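Long-range contacts in dephospho-CoA kinase (Mycobacterium paratuberculosis, PDB 6N39), which probably phosphorylates the 3'-hydroxyl of dephospho-CoA with ATP in the last step of coenzyme A synthesis, and carries a C-terminal UPF0157 (GrpB) domain that helps it fold: residues A354-D359 against W405-S410; A369-V374 against P395-A400. All blocks are in the same frame, centred on the assembly; numbering follows the deposited sequence.

Both contacts lie in the C-terminal UPF0157 region, away from the predicted ATP-binding residues of the kinase, and together they show how one long helix can bind two successive ones. Helix 386-411 supplies a segment to each: its later part crosses helix 349-363 in contact 1, and its earlier part runs back along helix 365-382 in contact 2. The two centres are about 14 Å apart. F357, on the face of segment 354-359 turned from 405-410, joins them: its CZ lies 3.7 Å from Y371 CE2, and its CE1 3.9 Å from W396 CZ3. An acetate ion, probably from the crystallisation liquor, sits beside Y371 in contact 2.

Contact 1: residues A354-D359 against W405-S410; sequences ALLFVD and WDWADS
L356 pushes its forked tip between two indole side chains of segment 405-410, and each methyl group meets one of them differently. CD2 sits over a face of W405, 3.5 Å from the centroid of the five-membered ring and only 14° off its normal, a CH-pi contact in which W405 CE2 is the nearest ring atom. CD1 instead comes in the plane of the W407 indole and touches its edge, 3.7 Å from CZ3. Between the two tryptophans A408 fills in from the helix surface, its CB 3.8 Å from L356 CD1. The leucine CG is anti to its backbone N (chi1 170°), as is CG of W407, and these two side chains slide past each other in opposite directions. W407 CH2 also reaches the backbone of the next turn, 4.0 Å from D359 O, while the carboxylate of D359 turns elsewhere, its OD2 hydrogen-bonded to W413 NE1. W413 packs on L356 and A408 too, and Y401 meets W405 edge-to-face. No hydrogen bond joins the two segments, whose axes pass 10.3 Å apart at 81°. This is a near-perpendicular, apolar helix-helix crossing, joining helices 349-363 and 386-411 within the UPF0157 region.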
loop_
_atom_site.group_PDB
_atom_site.type_symbol
_atom_site.label_atom_id
_atom_site.label_comp_id
_atom_site.label_asym_id
_atom_site.label_seq_id
_atom_site.Cartn_x
_atom_site.Cartn_y
_atom_site.Cartn_z
ATOM N N ALA A 354 -3.906 -8.872 -20.569
ATOM C CA ALA A 354 -4.382 -8.529 -19.224
ATOM C C ALA A 354 -5.205 -7.238 -19.228
ATOM O O ALA A 354 -6.198 -7.115 -18.490
ATOM C CB ALA A 354 -3.199 -8.414 -18.251
ATOM N N LEU A 355 -4.811 -6.262 -20.050
ATOM C CA LEU A 355 -5.566 -5.010 -20.168
ATOM C C LEU A 355 -6.835 -5.200 -21.007
ATOM O O LEU A 355 -7.937 -4.704 -20.659
ATOM C CB LEU A 355 -4.651 -3.939 -20.785
ATOM C CG LEU A 355 -3.340 -3.621 -20.033
ATOM C CD1 LEU A 355 -2.465 -2.663 -20.812
ATOM C CD2 LEU A 355 -3.608 -3.025 -18.639
ATOM N N LEU A 356 -6.691 -5.948 -22.109
ATOM C CA LEU A 356 -7.818 -6.166 -23.011
ATOM C C LEU A 356 -8.956 -6.898 -22.304
ATOM O O LEU A 356 -10.124 -6.598 -22.537
ATOM C CB LEU A 356 -7.357 -6.959 -24.239
ATOM C CG LEU A 356 -8.459 -7.482 -25.173
ATOM C CD1 LEU A 356 -9.308 -6.330 -25.728
ATOM C CD2 LEU A 356 -7.897 -8.334 -26.348
ATOM N N PHE A 357 -8.629 -7.894 -21.482
ATOM C CA PHE A 357 -9.646 -8.737 -20.849
ATOM C C PHE A 357 -10.606 -7.898 -20.023
ATOM O O PHE A 357 -11.834 -8.067 -20.108
ATOM C CB PHE A 357 -8.924 -9.795 -19.995
ATOM C CG PHE A 357 -9.810 -10.872 -19.413
ATOM C CD1 PHE A 357 -10.347 -11.868 -20.208
ATOM C CD2 PHE A 357 -10.046 -10.914 -18.050
ATOM C CE1 PHE A 357 -11.136 -12.870 -19.659
ATOM C CE2 PHE A 357 -10.813 -11.917 -17.493
ATOM C CZ PHE A 357 -11.363 -12.896 -18.302
ATOM N N VAL A 358 -10.063 -6.938 -19.264
ATOM C CA VAL A 358 -10.910 -6.023 -18.498
ATOM C C VAL A 358 -11.799 -5.203 -19.423
ATOM O O VAL A 358 -13.017 -5.093 -19.200
ATOM C CB VAL A 358 -10.051 -5.106 -17.609
ATOM C CG1 VAL A 358 -10.943 -4.104 -16.891
ATOM C CG2 VAL A 358 -9.264 -5.938 -16.614
ATOM N N ASP A 359 -11.210 -4.576 -20.454
ATOM C CA ASP A 359 -12.046 -3.709 -21.300
ATOM C C ASP A 359 -13.125 -4.512 -22.036
ATOM O O ASP A 359 -14.286 -4.078 -22.157
ATOM C CB ASP A 359 -11.179 -2.940 -22.294
ATOM C CG ASP A 359 -10.421 -1.807 -21.636
ATOM O OD1 ASP A 359 -10.888 -1.347 -20.583
ATOM O OD2 ASP A 359 -9.372 -1.379 -22.154
ATOM N N TRP A 405 -9.916 -10.835 -28.681
ATOM C CA TRP A 405 -9.156 -10.200 -29.751
ATOM C C TRP A 405 -10.020 -9.928 -30.977
ATOM O O TRP A 405 -9.767 -8.958 -31.702
ATOM C CB TRP A 405 -7.920 -11.036 -30.089
ATOM C CG TRP A 405 -6.807 -10.694 -29.124
ATOM C CD1 TRP A 405 -6.340 -11.462 -28.085
ATOM C CD2 TRP A 405 -6.069 -9.463 -29.078
ATOM N NE1 TRP A 405 -5.346 -10.781 -27.407
ATOM C CE2 TRP A 405 -5.160 -9.558 -28.002
ATOM C CE3 TRP A 405 -6.068 -8.306 -29.864
ATOM C CZ2 TRP A 405 -4.266 -8.539 -27.691
ATOM C CZ3 TRP A 405 -5.185 -7.288 -29.541
ATOM C CH2 TRP A 405 -4.296 -7.416 -28.468
ATOM N N ASP A 406 -11.061 -10.730 -31.209
ATOM C CA ASP A 406 -12.018 -10.392 -32.267
ATOM C C ASP A 406 -12.696 -9.060 -31.971
ATOM O O ASP A 406 -12.837 -8.201 -32.851
ATOM C CB ASP A 406 -13.066 -11.494 -32.401
ATOM C CG ASP A 406 -12.676 -12.554 -33.399
ATOM O OD1 ASP A 406 -11.860 -12.250 -34.290
ATOM O OD2 ASP A 406 -13.193 -13.692 -33.296
ATOM N N TRP A 407 -13.125 -8.881 -30.724
ATOM C CA TRP A 407 -13.730 -7.620 -30.307
ATOM C C TRP A 407 -12.736 -6.470 -30.437
ATOM O O TRP A 407 -13.103 -5.366 -30.853
ATOM C CB TRP A 407 -14.231 -7.748 -28.862
ATOM C CG TRP A 407 -14.782 -6.482 -28.287
ATOM C CD1 TRP A 407 -16.060 -6.004 -28.416
ATOM C CD2 TRP A 407 -14.076 -5.526 -27.496
ATOM N NE1 TRP A 407 -16.187 -4.812 -27.749
ATOM C CE2 TRP A 407 -14.983 -4.498 -27.173
ATOM C CE3 TRP A 407 -12.761 -5.441 -27.022
ATOM C CZ2 TRP A 407 -14.614 -3.391 -26.402
ATOM C CZ3 TRP A 407 -12.402 -4.345 -26.251
ATOM C CH2 TRP A 407 -13.324 -3.339 -25.953
ATOM N N ALA A 408 -11.473 -6.712 -30.071
ATOM C CA ALA A 408 -10.460 -5.666 -30.176
ATOM C C ALA A 408 -10.246 -5.253 -31.622
ATOM O O ALA A 408 -10.127 -4.059 -31.923
ATOM C CB ALA A 408 -9.140 -6.132 -29.561
ATOM N N ASP A 409 -10.174 -6.233 -32.531
ATOM C CA ASP A 409 -10.036 -5.913 -33.946
ATOM C C ASP A 409 -11.241 -5.129 -34.447
ATOM O O ASP A 409 -11.087 -4.158 -35.191
ATOM C CB ASP A 409 -9.856 -7.191 -34.775
ATOM C CG ASP A 409 -8.524 -7.886 -34.514
ATOM O OD1 ASP A 409 -7.546 -7.221 -34.121
ATOM O OD2 ASP A 409 -8.454 -9.115 -34.706
ATOM N N SER A 410 -12.451 -5.526 -34.032
ATOM C CA SER A 410 -13.659 -4.865 -34.526
ATOM C C SER A 410 -13.742 -3.421 -34.052
ATOM O O SER A 410 -14.095 -2.527 -34.828
ATOM C CB SER A 410 -14.906 -5.626 -34.073
ATOM O OG SER A 410 -14.902 -6.956 -34.549
#

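Contact 2: residues A369-V374 against P395-A400; sequences ADYLAV and PWFRDA. With ACT (acetate ion), chain C.
W396 lies between the two helices with Y371 and V374 on one face of its indole. The tyrosine ring is nearly parallel to the six-membered ring, with the planes at 11°, but it is slid aside, with centroids 4.7 Å apart and little overlap. Contact is therefore made near the rim, where Y371 CD1 stands 3.4 Å from W396 CZ3, while CB of the tyrosine rests by CH2 and CZ2 of the indole. V374 takes the other end of that face: its CG2 approaches W396 CD1 to 3.4 Å and makes a CH-pi contact with the five-membered ring, 29° off the normal. CG2 is anti to the carbonyl carbon of V374, whereas CG1 lies anti to the backbone N and only grazes W396 CB. On the opposite face of the indole sits CB of A400, one turn further along the same helix, so that the tryptophan is packed from both sides.

Y371, W396 and F397 form an aromatic cluster in an antiparallel helix pairing, the segment axes lying at 170° and 11.4 Å apart; F357 and L361 of helix 349-363 extend the packing around Y371. F397 meets the tyrosine obliquely and presents the edge of its ring to the phenol oxygen, F397 CZ lying 3.6 Å from Y371 OH.

That hydroxyl emerges from the apolar cluster into a polar setting. It donates a hydrogen bond to the acetate, whose O lies 2.5 Å from Y371 OH, near the plane of the tyrosine ring. K393 NZ is also hydrogen-bonded to the hydroxyl, and S255 OG to the acetate. At the outer margin, D370 sets its CB near W396 NE1, and R403 forms a salt bridge with D399.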
loop_
_atom_site.group_PDB
_atom_site.type_symbol
_atom_site.label_atom_id
_atom_site.label_comp_id
_atom_site.label_asym_id
_atom_site.label_seq_id
_atom_site.Cartn_x
_atom_site.Cartn_y
_atom_site.Cartn_z
ATOM N N ALA A 369 -21.359 -13.004 -18.354
ATOM C CA ALA A 369 -22.203 -14.086 -17.857
ATOM C C ALA A 369 -21.569 -15.449 -18.124
ATOM O O ALA A 369 -21.566 -16.326 -17.246
ATOM C CB ALA A 369 -23.596 -13.993 -18.486
ATOM N N ASP A 370 -21.047 -15.651 -19.337
ATOM C CA ASP A 370 -20.343 -16.896 -19.650
ATOM C C ASP A 370 -19.214 -17.144 -18.660
ATOM O O ASP A 370 -19.058 -18.257 -18.132
ATOM C CB ASP A 370 -19.773 -16.851 -21.068
ATOM C CG ASP A 370 -20.824 -17.023 -22.132
ATOM O OD1 ASP A 370 -21.981 -17.349 -21.794
ATOM O OD2 ASP A 370 -20.484 -16.827 -23.319
ATOM N N TYR A 371 -18.404 -16.112 -18.408
ATOM C CA TYR A 371 -17.268 -16.254 -17.503
ATOM C C TYR A 371 -17.733 -16.599 -16.098
ATOM O O TYR A 371 -17.158 -17.475 -15.438
ATOM C CB TYR A 371 -16.444 -14.961 -17.505
ATOM C CG TYR A 371 -15.138 -15.030 -16.751
ATOM C CD1 TYR A 371 -14.415 -16.214 -16.677
ATOM C CD2 TYR A 371 -14.622 -13.905 -16.112
ATOM C CE1 TYR A 371 -13.209 -16.281 -15.988
ATOM C CE2 TYR A 371 -13.414 -13.959 -15.419
ATOM C CZ TYR A 371 -12.714 -15.155 -15.365
ATOM O OH TYR A 371 -11.519 -15.231 -14.684
ATOM N N LEU A 372 -18.782 -15.921 -15.625
ATOM C CA LEU A 372 -19.315 -16.212 -14.302
ATOM C C LEU A 372 -19.773 -17.661 -14.198
ATOM O O LEU A 372 -19.519 -18.328 -13.185
ATOM C CB LEU A 372 -20.461 -15.263 -13.974
ATOM C CG LEU A 372 -21.097 -15.559 -12.615
ATOM C CD1 LEU A 372 -20.074 -15.361 -11.505
ATOM C CD2 LEU A 372 -22.313 -14.695 -12.383
ATOM N N ALA A 373 -20.451 -18.167 -15.233
ATOM C CA ALA A 373 -20.921 -19.548 -15.177
ATOM C C ALA A 373 -19.749 -20.521 -15.126
ATOM O O ALA A 373 -19.790 -21.523 -14.391
ATOM C CB ALA A 373 -21.830 -19.854 -16.369
ATOM N N VAL A 374 -18.690 -20.237 -15.890
ATOM C CA VAL A 374 -17.498 -21.079 -15.816
ATOM C C VAL A 374 -16.926 -21.063 -14.403
ATOM O O VAL A 374 -16.556 -22.111 -13.854
ATOM C CB VAL A 374 -16.443 -20.633 -16.845
ATOM C CG1 VAL A 374 -15.136 -21.354 -16.581
ATOM C CG2 VAL A 374 -16.915 -20.916 -18.263
ATOM N N PRO A 395 -9.411 -24.188 -19.742
ATOM C CA PRO A 395 -9.766 -24.320 -21.167
ATOM C C PRO A 395 -10.596 -23.151 -21.694
ATOM O O PRO A 395 -10.467 -22.796 -22.869
ATOM C CB PRO A 395 -10.533 -25.653 -21.222
ATOM C CG PRO A 395 -10.045 -26.422 -20.034
ATOM C CD PRO A 395 -9.823 -25.372 -18.964
ATOM N N TRP A 396 -11.418 -22.524 -20.853
ATOM C CA TRP A 396 -12.262 -21.425 -21.315
ATOM C C TRP A 396 -11.437 -20.243 -21.828
ATOM O O TRP A 396 -11.874 -19.534 -22.744
ATOM C CB TRP A 396 -13.186 -20.972 -20.180
ATOM C CG TRP A 396 -14.113 -19.848 -20.556
ATOM C CD1 TRP A 396 -15.334 -19.959 -21.171
ATOM C CD2 TRP A 396 -13.896 -18.444 -20.345
ATOM N NE1 TRP A 396 -15.890 -18.708 -21.346
ATOM C CE2 TRP A 396 -15.027 -17.764 -20.850
ATOM C CE3 TRP A 396 -12.861 -17.700 -19.778
ATOM C CZ2 TRP A 396 -15.143 -16.371 -20.807
ATOM C CZ3 TRP A 396 -12.989 -16.314 -19.720
ATOM C CH2 TRP A 396 -14.119 -15.669 -20.241
ATOM N N PHE A 397 -10.245 -20.017 -21.264
ATOM C CA PHE A 397 -9.442 -18.879 -21.701
ATOM C C PHE A 397 -8.987 -18.980 -23.150
ATOM O O PHE A 397 -8.729 -17.946 -23.753
ATOM C CB PHE A 397 -8.235 -18.672 -20.780
ATOM C CG PHE A 397 -8.609 -18.085 -19.462
ATOM C CD1 PHE A 397 -8.933 -16.738 -19.356
ATOM C CD2 PHE A 397 -8.695 -18.882 -18.334
ATOM C CE1 PHE A 397 -9.309 -16.188 -18.134
ATOM C CE2 PHE A 397 -9.075 -18.339 -17.106
ATOM C CZ PHE A 397 -9.377 -16.984 -17.011
ATOM N N ARG A 398 -8.951 -20.166 -23.766
ATOM C CA ARG A 398 -8.551 -20.208 -25.172
ATOM C C ARG A 398 -9.588 -19.518 -26.061
ATOM O O ARG A 398 -9.257 -18.658 -26.898
ATOM C CB ARG A 398 -8.323 -21.650 -25.612
ATOM C CG ARG A 398 -7.260 -22.377 -24.777
ATOM C CD ARG A 398 -6.730 -23.625 -25.496
ATOM N NE ARG A 398 -7.759 -24.650 -25.708
ATOM C CZ ARG A 398 -8.107 -25.577 -24.811
ATOM N NH1 ARG A 398 -7.519 -25.622 -23.622
ATOM N NH2 ARG A 398 -9.050 -26.462 -25.098
ATOM N N ASP A 399 -10.858 -19.853 -25.858
ATOM C CA ASP A 399 -11.924 -19.236 -26.641
ATOM C C ASP A 399 -12.143 -17.793 -26.215
ATOM O O ASP A 399 -12.425 -16.929 -27.056
ATOM C CB ASP A 399 -13.208 -20.058 -26.498
ATOM C CG ASP A 399 -14.376 -19.474 -27.262
ATOM O OD1 ASP A 399 -14.312 -19.379 -28.512
ATOM O OD2 ASP A 399 -15.379 -19.148 -26.598
ATOM N N ALA A 400 -11.978 -17.499 -24.918
ATOM C CA ALA A 400 -12.079 -16.114 -24.479
ATOM C C ALA A 400 -10.991 -15.259 -25.119
ATOM O O ALA A 400 -11.241 -14.110 -25.493
ATOM C CB ALA A 400 -12.002 -16.029 -22.958
HETATM C C ACT C . -9.383 -12.903 -13.508
HETATM O O ACT C . -10.624 -13.056 -13.701
HETATM O OXT ACT C . -8.815 -12.305 -12.557
HETATM C CH3 ACT C . -8.408 -13.558 -14.577
#